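Local coordinates for amidohydrolase 3 domain-containing protein (Pyrococcus furiosus, PDB 3ICJ) that probably hydrolyses carbon-nitrogen bonds other than peptide bonds, as a zinc-dependent member of the amidohydrolase family whose substrate is not established, at residues F98-H103 with G430-P436; V390-A394 with Q476-A480. All blocks are in the same frame, centred on the assembly; numbering follows the deposited sequence.

Interaction 1. Residues F98-H103 with G430-P436; sequences FDSHLH and GFSTDSP. With ZN (zinc ion), chain B.
One of the two zinc ions of an amidohydrolase's binuclear site is bound here by His101, His103 and Asp434, brought together by two segments at the ends of barrel strands. His101 NE2 lies 2.3 Å from the zinc ion, Asp434 OD1 2.4 Å from it, and His103 NE2 binds too; Lys296, carboxylated on its NZ, completes the coordination and is shared with the second zinc. With CG anti to the backbone N in both (chi1 -176° in His101, -163° in Asp434), these two side chains run alongside each other, ring and carboxylate planes 80° apart, and OD1 meets the edges of both imidazoles. Glu372 holds His101 ND1, fixing the rotation of the ring and probably making NE2 a stronger ligand. Backbone bonds hold the two segments together: His103 N bonds to Ser435 O at 2.9 Å, and Ser100 N to Phe431 O at 3.3 Å. Asp99 is also second-shell, tying the backbone of His101 to Thr433: its OD2 takes the hydroxyl proton of Thr433 OG1 (2.8 Å) through the syn lone pair, while OD1 uses its anti lone pair for His101 N in an Asx turn. Having given its proton, the threonine hydroxyl still accepts from Ser435 N, an ST turn. The His-x-His pair at the C-terminal end of the first barrel strand and the aspartate after the last are the signature of the amidohydrolase superfamily's (beta/alpha)8 barrel.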
ATOM      1  N   PHE A  98      10.593  -1.322  -3.052  1.00 34.41           N
ATOM      2  CA  PHE A  98       9.592  -0.614  -3.812  1.00 34.83           C
ATOM      3  C   PHE A  98       8.301  -1.292  -3.386  1.00 38.03           C
ATOM      4  O   PHE A  98       8.062  -2.449  -3.749  1.00 35.27           O
ATOM      5  CB  PHE A  98       9.869  -0.819  -5.318  1.00 36.52           C
ATOM      6  CG  PHE A  98       9.068   0.084  -6.256  1.00 39.93           C
ATOM      7  CD1 PHE A  98       9.696   0.681  -7.340  1.00 39.03           C
ATOM      8  CD2 PHE A  98       7.710   0.354  -6.047  1.00 33.98           C
ATOM      9  CE1 PHE A  98       8.983   1.511  -8.227  1.00 40.47           C
ATOM     10  CE2 PHE A  98       6.989   1.186  -6.924  1.00 42.41           C
ATOM     11  CZ  PHE A  98       7.631   1.771  -8.010  1.00 36.73           C
ATOM     12  N   ASP A  99       7.485  -0.587  -2.595  1.00 33.58           N
ATOM     13  CA  ASP A  99       6.177  -1.084  -2.179  1.00 37.30           C
ATOM     14  C   ASP A  99       5.135  -0.680  -3.228  1.00 39.89           C
ATOM     15  O   ASP A  99       4.775   0.493  -3.353  1.00 36.50           O
ATOM     16  CB  ASP A  99       5.823  -0.519  -0.784  1.00 41.37           C
ATOM     17  CG  ASP A  99       4.622  -1.213  -0.138  1.00 41.93           C
ATOM     18  OD1 ASP A  99       3.611  -1.440  -0.810  1.00 39.09           O
ATOM     19  OD2 ASP A  99       4.658  -1.505   1.071  1.00 44.41           O
ATOM     20  N   SER A 100       4.631  -1.645  -3.992  1.00 34.58           N
ATOM     21  CA  SER A 100       3.825  -1.277  -5.156  1.00 34.08           C
ATOM     22  C   SER A 100       2.366  -0.882  -4.839  1.00 36.32           C
ATOM     23  O   SER A 100       1.642  -0.468  -5.733  1.00 36.81           O
ATOM     24  CB  SER A 100       3.890  -2.362  -6.230  1.00 34.93           C
ATOM     25  OG  SER A 100       3.708  -3.646  -5.670  1.00 41.87           O
ATOM     26  N   HIS A 101       1.944  -1.014  -3.576  1.00 36.42           N
ATOM     27  CA  HIS A 101       0.566  -0.689  -3.165  1.00 41.05           C
ATOM     28  C   HIS A 101       0.479  -0.315  -1.694  1.00 39.75           C
ATOM     29  O   HIS A 101       0.506  -1.189  -0.821  1.00 41.86           O
ATOM     30  CB  HIS A 101      -0.351  -1.901  -3.452  1.00 42.39           C
ATOM     31  CG  HIS A 101      -1.805  -1.677  -3.169  1.00 41.05           C
ATOM     32  ND1 HIS A 101      -2.781  -1.895  -4.118  1.00 48.39           N
ATOM     33  CD2 HIS A 101      -2.458  -1.308  -2.037  1.00 44.97           C
ATOM     34  CE1 HIS A 101      -3.967  -1.642  -3.591  1.00 42.41           C
ATOM     35  NE2 HIS A 101      -3.800  -1.287  -2.331  1.00 37.90           N
ATOM     36  N   LEU A 102       0.316   0.975  -1.410  1.00 41.14           N
ATOM     37  CA  LEU A 102      -0.022   1.386  -0.064  1.00 37.36           C
ATOM     38  C   LEU A 102      -0.773   2.719  -0.033  1.00 43.28           C
ATOM     39  O   LEU A 102      -0.933   3.393  -1.061  1.00 38.39           O
ATOM     40  CB  LEU A 102       1.216   1.395   0.862  1.00 38.40           C
ATOM     41  CG  LEU A 102       2.520   2.066   0.436  1.00 49.79           C
ATOM     42  CD1 LEU A 102       2.308   3.564   0.294  1.00 45.93           C
ATOM     43  CD2 LEU A 102       3.593   1.782   1.484  1.00 40.94           C
ATOM     44  N   HIS A 103      -1.191   3.115   1.163  1.00 42.14           N
ATOM     45  CA  HIS A 103      -1.952   4.348   1.328  1.00 41.35           C
ATOM     46  C   HIS A 103      -1.188   5.251   2.262  1.00 32.73           C
ATOM     47  O   HIS A 103      -1.282   5.114   3.482  1.00 37.38           O
ATOM     48  CB  HIS A 103      -3.347   4.036   1.851  1.00 39.70           C
ATOM     49  CG  HIS A 103      -4.090   3.056   0.998  1.00 48.50           C
ATOM     50  ND1 HIS A 103      -4.903   3.447  -0.045  1.00 52.60           N
ATOM     51  CD2 HIS A 103      -4.117   1.701   1.011  1.00 49.26           C
ATOM     52  CE1 HIS A 103      -5.408   2.376  -0.631  1.00 44.26           C
ATOM     53  NE2 HIS A 103      -4.943   1.304  -0.014  1.00 52.57           N
ATOM     54  N   GLY A 430       4.497  -7.979  -8.239  1.00 35.28           N
ATOM     55  CA  GLY A 430       5.247  -7.128  -7.314  1.00 33.88           C
ATOM     56  C   GLY A 430       4.705  -7.303  -5.912  1.00 38.03           C
ATOM     57  O   GLY A 430       3.557  -7.734  -5.741  1.00 37.51           O
ATOM     58  N   PHE A 431       5.542  -6.976  -4.917  1.00 35.39           N
ATOM     59  CA  PHE A 431       5.173  -7.118  -3.526  1.00 38.03           C
ATOM     60  C   PHE A 431       4.819  -5.790  -2.896  1.00 41.42           C
ATOM     61  O   PHE A 431       5.406  -4.750  -3.223  1.00 37.56           O
ATOM     62  CB  PHE A 431       6.280  -7.793  -2.710  1.00 36.60           C
ATOM     63  CG  PHE A 431       6.351  -9.297  -2.870  1.00 39.63           C
ATOM     64  CD1 PHE A 431       5.395 -10.008  -3.604  1.00 37.13           C
ATOM     65  CD2 PHE A 431       7.388 -10.004  -2.265  1.00 38.51           C
ATOM     66  CE1 PHE A 431       5.484 -11.403  -3.731  1.00 45.48           C
ATOM     67  CE2 PHE A 431       7.478 -11.392  -2.384  1.00 35.75           C
ATOM     68  CZ  PHE A 431       6.519 -12.093  -3.115  1.00 40.48           C
ATOM     69  N   SER A 432       3.856  -5.852  -1.982  1.00 40.26           N
ATOM     70  CA  SER A 432       3.360  -4.700  -1.259  1.00 46.29           C
ATOM     71  C   SER A 432       2.820  -5.117   0.094  1.00 49.55           C
ATOM     72  O   SER A 432       2.710  -6.306   0.389  1.00 46.96           O
ATOM     73  CB  SER A 432       2.259  -3.986  -2.044  1.00 49.30           C
ATOM     74  OG  SER A 432       1.241  -4.869  -2.518  1.00 48.98           O
ATOM     75  N   THR A 433       2.476  -4.124   0.906  1.00 44.33           N
ATOM     76  CA  THR A 433       1.946  -4.361   2.233  1.00 44.35           C
ATOM     77  C   THR A 433       0.486  -3.961   2.384  1.00 48.00           C
ATOM     78  O   THR A 433      -0.190  -4.455   3.296  1.00 51.52           O
ATOM     79  CB  THR A 433       2.781  -3.614   3.290  1.00 49.12           C
ATOM     80  OG1 THR A 433       2.768  -2.204   3.012  1.00 48.28           O
ATOM     81  CG2 THR A 433       4.216  -4.108   3.257  1.00 44.32           C
ATOM     82  N   ASP A 434       0.009  -3.052   1.515  1.00 43.86           N
ATOM     83  CA  ASP A 434      -1.315  -2.419   1.644  1.00 42.38           C
ATOM     84  C   ASP A 434      -1.356  -1.657   2.966  1.00 43.24           C
ATOM     85  O   ASP A 434      -2.406  -1.552   3.598  1.00 44.98           O
ATOM     86  CB  ASP A 434      -2.473  -3.442   1.519  1.00 49.83           C
ATOM     87  CG  ASP A 434      -3.834  -2.785   1.227  1.00 54.38           C
ATOM     88  OD1 ASP A 434      -3.905  -1.545   1.061  1.00 43.65           O
ATOM     89  OD2 ASP A 434      -4.838  -3.520   1.171  1.00 53.82           O
ATOM     90  N   SER A 435      -0.190  -1.143   3.366  1.00 44.09           N
ATOM     91  CA  SER A 435      -0.017  -0.391   4.613  1.00 46.40           C
ATOM     92  C   SER A 435      -1.023   0.778   4.609  1.00 50.51           C
ATOM     93  O   SER A 435      -1.196   1.448   3.554  1.00 45.87           O
ATOM     94  CB  SER A 435       1.445   0.078   4.747  1.00 43.32           C
ATOM     95  OG  SER A 435       1.671   0.818   5.926  1.00 56.82           O
ATOM     96  N   PRO A 436      -1.711   1.011   5.764  1.00 49.98           N
ATOM     97  CA  PRO A 436      -1.450   0.420   7.097  1.00 53.17           C
ATOM     98  C   PRO A 436      -2.201  -0.871   7.463  1.00 50.37           C
ATOM     99  O   PRO A 436      -2.243  -1.214   8.643  1.00 51.34           O
ATOM    100  CB  PRO A 436      -1.859   1.545   8.056  1.00 43.56           C
ATOM    101  CG  PRO A 436      -2.945   2.279   7.315  1.00 50.45           C
ATOM    102  CD  PRO A 436      -2.834   1.960   5.827  1.00 45.15           C
TER
HETATM  103 ZN    ZN B 601      -5.375  -0.849  -0.724  0.50 50.64          ZN

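Interaction 2. Residues V390-A394 with Q476-A480; sequences VRISA and QVTLA
Arg391 reaches from its strand across the end of helix 463-477, its guanidinium edge turned to one backbone oxygen and a face to a leucine. Arg391 NH1 gives a hydrogen bond to Val477 O at 3.0 Å. That oxygen is almost in the guanidinium plane (7° out of it). Leu479 crosses the arginine at about a right angle, setting CD2 3.4 Å above the guanidinium plane, over its rim. A bend at chi3 (-76°) turns the long chain so that its methylenes lie beside the helix end, Arg391 CD at 3.7 Å from Gln476 O. That end is a Schellman motif: Leu479, with positive phi, is the C-prime residue, its N bonds back to Gln476 O, and Ala480 N bonds to Ala475 O. A positive arginine probably suits the partly negative carbonyl end of a helix, and NH2 has further partners in Ser368 O and Asp344. Cutting this side chain back to an alanine is likely to leave Val477 O without this donor, Asp344 without its counter-charge and one side of Leu479 uncovered. Nearer the strand, the branched Val477 packs between the two backbones: CG2 meets Arg391 CB at 4.0 Å and Ile392 O at 3.5 Å, while CG1 touches Ser393 CB more loosely.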
ATOM      1  N   VAL A 390      -1.384  -9.205 -17.540  1.00 41.31           N
ATOM      2  CA  VAL A 390      -1.883  -8.383 -16.432  1.00 40.45           C
ATOM      3  C   VAL A 390      -0.847  -8.343 -15.314  1.00 41.87           C
ATOM      4  O   VAL A 390      -0.349  -9.387 -14.872  1.00 41.17           O
ATOM      5  CB  VAL A 390      -3.205  -8.934 -15.853  1.00 41.89           C
ATOM      6  CG1 VAL A 390      -3.791  -7.955 -14.821  1.00 41.52           C
ATOM      7  CG2 VAL A 390      -4.213  -9.192 -16.970  1.00 45.29           C
ATOM      8  N   ARG A 391      -0.523  -7.137 -14.864  1.00 36.90           N
ATOM      9  CA  ARG A 391       0.413  -6.959 -13.769  1.00 33.30           C
ATOM     10  C   ARG A 391      -0.349  -7.143 -12.467  1.00 36.86           C
ATOM     11  O   ARG A 391      -1.533  -6.810 -12.393  1.00 40.15           O
ATOM     12  CB  ARG A 391       1.043  -5.581 -13.857  1.00 35.69           C
ATOM     13  CG  ARG A 391       1.979  -5.430 -15.068  1.00 37.69           C
ATOM     14  CD  ARG A 391       2.189  -3.979 -15.452  1.00 34.90           C
ATOM     15  NE  ARG A 391       1.047  -3.399 -16.164  1.00 35.89           N
ATOM     16  CZ  ARG A 391       0.368  -2.317 -15.776  1.00 41.75           C
ATOM     17  NH1 ARG A 391       0.716  -1.654 -14.685  1.00 34.43           N
ATOM     18  NH2 ARG A 391      -0.658  -1.872 -16.498  1.00 35.15           N
ATOM     19  N   ILE A 392       0.309  -7.701 -11.456  1.00 33.55           N
ATOM     20  CA  ILE A 392      -0.353  -8.047 -10.195  1.00 35.76           C
ATOM     21  C   ILE A 392       0.464  -7.526  -9.007  1.00 35.86           C
ATOM     22  O   ILE A 392       1.669  -7.701  -8.945  1.00 36.36           O
ATOM     23  CB  ILE A 392      -0.579  -9.584 -10.044  1.00 36.66           C
ATOM     24  CG1 ILE A 392      -1.597 -10.086 -11.088  1.00 37.17           C
ATOM     25  CG2 ILE A 392      -1.091  -9.922  -8.643  1.00 39.30           C
ATOM     26  CD1 ILE A 392      -1.599 -11.607 -11.270  1.00 43.28           C
ATOM     27  N   SER A 393      -0.211  -6.842  -8.095  1.00 34.51           N
ATOM     28  CA  SER A 393       0.395  -6.458  -6.837  1.00 36.85           C
ATOM     29  C   SER A 393      -0.186  -7.320  -5.708  1.00 39.94           C
ATOM     30  O   SER A 393      -1.390  -7.264  -5.430  1.00 45.76           O
ATOM     31  CB  SER A 393       0.154  -4.984  -6.565  1.00 45.02           C
ATOM     32  OG  SER A 393       1.098  -4.520  -5.620  1.00 45.47           O
ATOM     33  N   ALA A 394       0.678  -8.100  -5.068  1.00 41.78           N
ATOM     34  CA  ALA A 394       0.269  -9.032  -4.014  1.00 39.59           C
ATOM     35  C   ALA A 394       0.945  -8.689  -2.690  1.00 38.04           C
ATOM     36  O   ALA A 394       2.043  -8.124  -2.663  1.00 39.93           O
ATOM     37  CB  ALA A 394       0.580 -10.452  -4.429  1.00 40.72           C
ATOM     38  N   GLN A 476       8.278  -2.921 -12.072  1.00 37.00           N
ATOM     39  CA  GLN A 476       7.650  -3.318 -13.347  1.00 40.53           C
ATOM     40  C   GLN A 476       6.146  -3.261 -13.289  1.00 37.59           C
ATOM     41  O   GLN A 476       5.508  -2.864 -14.247  1.00 39.50           O
ATOM     42  CB  GLN A 476       8.114  -4.700 -13.793  1.00 38.53           C
ATOM     43  CG  GLN A 476       9.555  -4.666 -14.233  1.00 49.22           C
ATOM     44  CD  GLN A 476       9.809  -5.550 -15.405  1.00 66.39           C
ATOM     45  OE1 GLN A 476      10.023  -6.761 -15.257  1.00 61.08           O
ATOM     46  NE2 GLN A 476       9.797  -4.956 -16.595  1.00 70.00           N
ATOM     47  N   VAL A 477       5.598  -3.614 -12.133  1.00 35.02           N
ATOM     48  CA  VAL A 477       4.165  -3.616 -11.906  1.00 35.86           C
ATOM     49  C   VAL A 477       3.628  -2.180 -11.886  1.00 37.49           C
ATOM     50  O   VAL A 477       2.492  -1.935 -12.296  1.00 38.98           O
ATOM     51  CB  VAL A 477       3.856  -4.470 -10.644  1.00 39.17           C
ATOM     52  CG1 VAL A 477       2.557  -4.103  -9.983  1.00 40.76           C
ATOM     53  CG2 VAL A 477       3.870  -5.942 -11.064  1.00 34.32           C
ATOM     54  N   THR A 478       4.490  -1.235 -11.480  1.00 35.43           N
ATOM     55  CA  THR A 478       4.172   0.194 -11.427  1.00 34.25           C
ATOM     56  C   THR A 478       4.697   0.976 -12.673  1.00 33.53           C
ATOM     57  O   THR A 478       4.778   2.209 -12.656  1.00 37.52           O
ATOM     58  CB  THR A 478       4.699   0.787 -10.076  1.00 33.29           C
ATOM     59  OG1 THR A 478       4.399  -0.141  -9.001  1.00 34.56           O
ATOM     60  CG2 THR A 478       4.028   2.122  -9.731  1.00 46.29           C
ATOM     61  N   LEU A 479       5.061   0.250 -13.737  1.00 34.54           N
ATOM     62  CA  LEU A 479       5.523   0.840 -15.009  1.00 39.17           C
ATOM     63  C   LEU A 479       6.678   1.839 -14.854  1.00 42.15           C
ATOM     64  O   LEU A 479       6.718   2.872 -15.531  1.00 36.56           O
ATOM     65  CB  LEU A 479       4.352   1.475 -15.767  1.00 36.10           C
ATOM     66  CG  LEU A 479       3.108   0.595 -16.024  1.00 36.86           C
ATOM     67  CD1 LEU A 479       2.041   1.441 -16.739  1.00 39.75           C
ATOM     68  CD2 LEU A 479       3.447  -0.669 -16.881  1.00 33.34           C
ATOM     69  N   ALA A 480       7.609   1.492 -13.963  1.00 39.89           N
ATOM     70  CA  ALA A 480       8.751   2.326 -13.576  1.00 36.62           C
ATOM     71  C   ALA A 480      10.016   1.611 -14.007  1.00 36.86           C
ATOM     72  O   ALA A 480      10.627   0.874 -13.223  1.00 36.60           O
ATOM     73  CB  ALA A 480       8.749   2.509 -12.068  1.00 39.84           C
TER

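Overall arrangement
The centres of the two interactions lie 11 Å apart, and their segments alternate along the chain: 98-103, 390-394, 430-436, then 476-480. Strands 391-394 and 429-431 are parallel neighbours in one sheet, joined where Gly430 N lies 2.9 Å from Ile392 O, probably a hydrogen bond. A second link is polar and buried, Ser100 OG to Ser393 OG at 2.8 Å, also a probable hydrogen bond, and Phe98 CE2 packs against Thr478 OG1. Interaction 1 sits near the centre of the chain, at the metal; interaction 2 lies farther from the zinc, where helix 463-477 ends against the same strands. Segments distant in sequence thus come together around the barrel that carries the metal site.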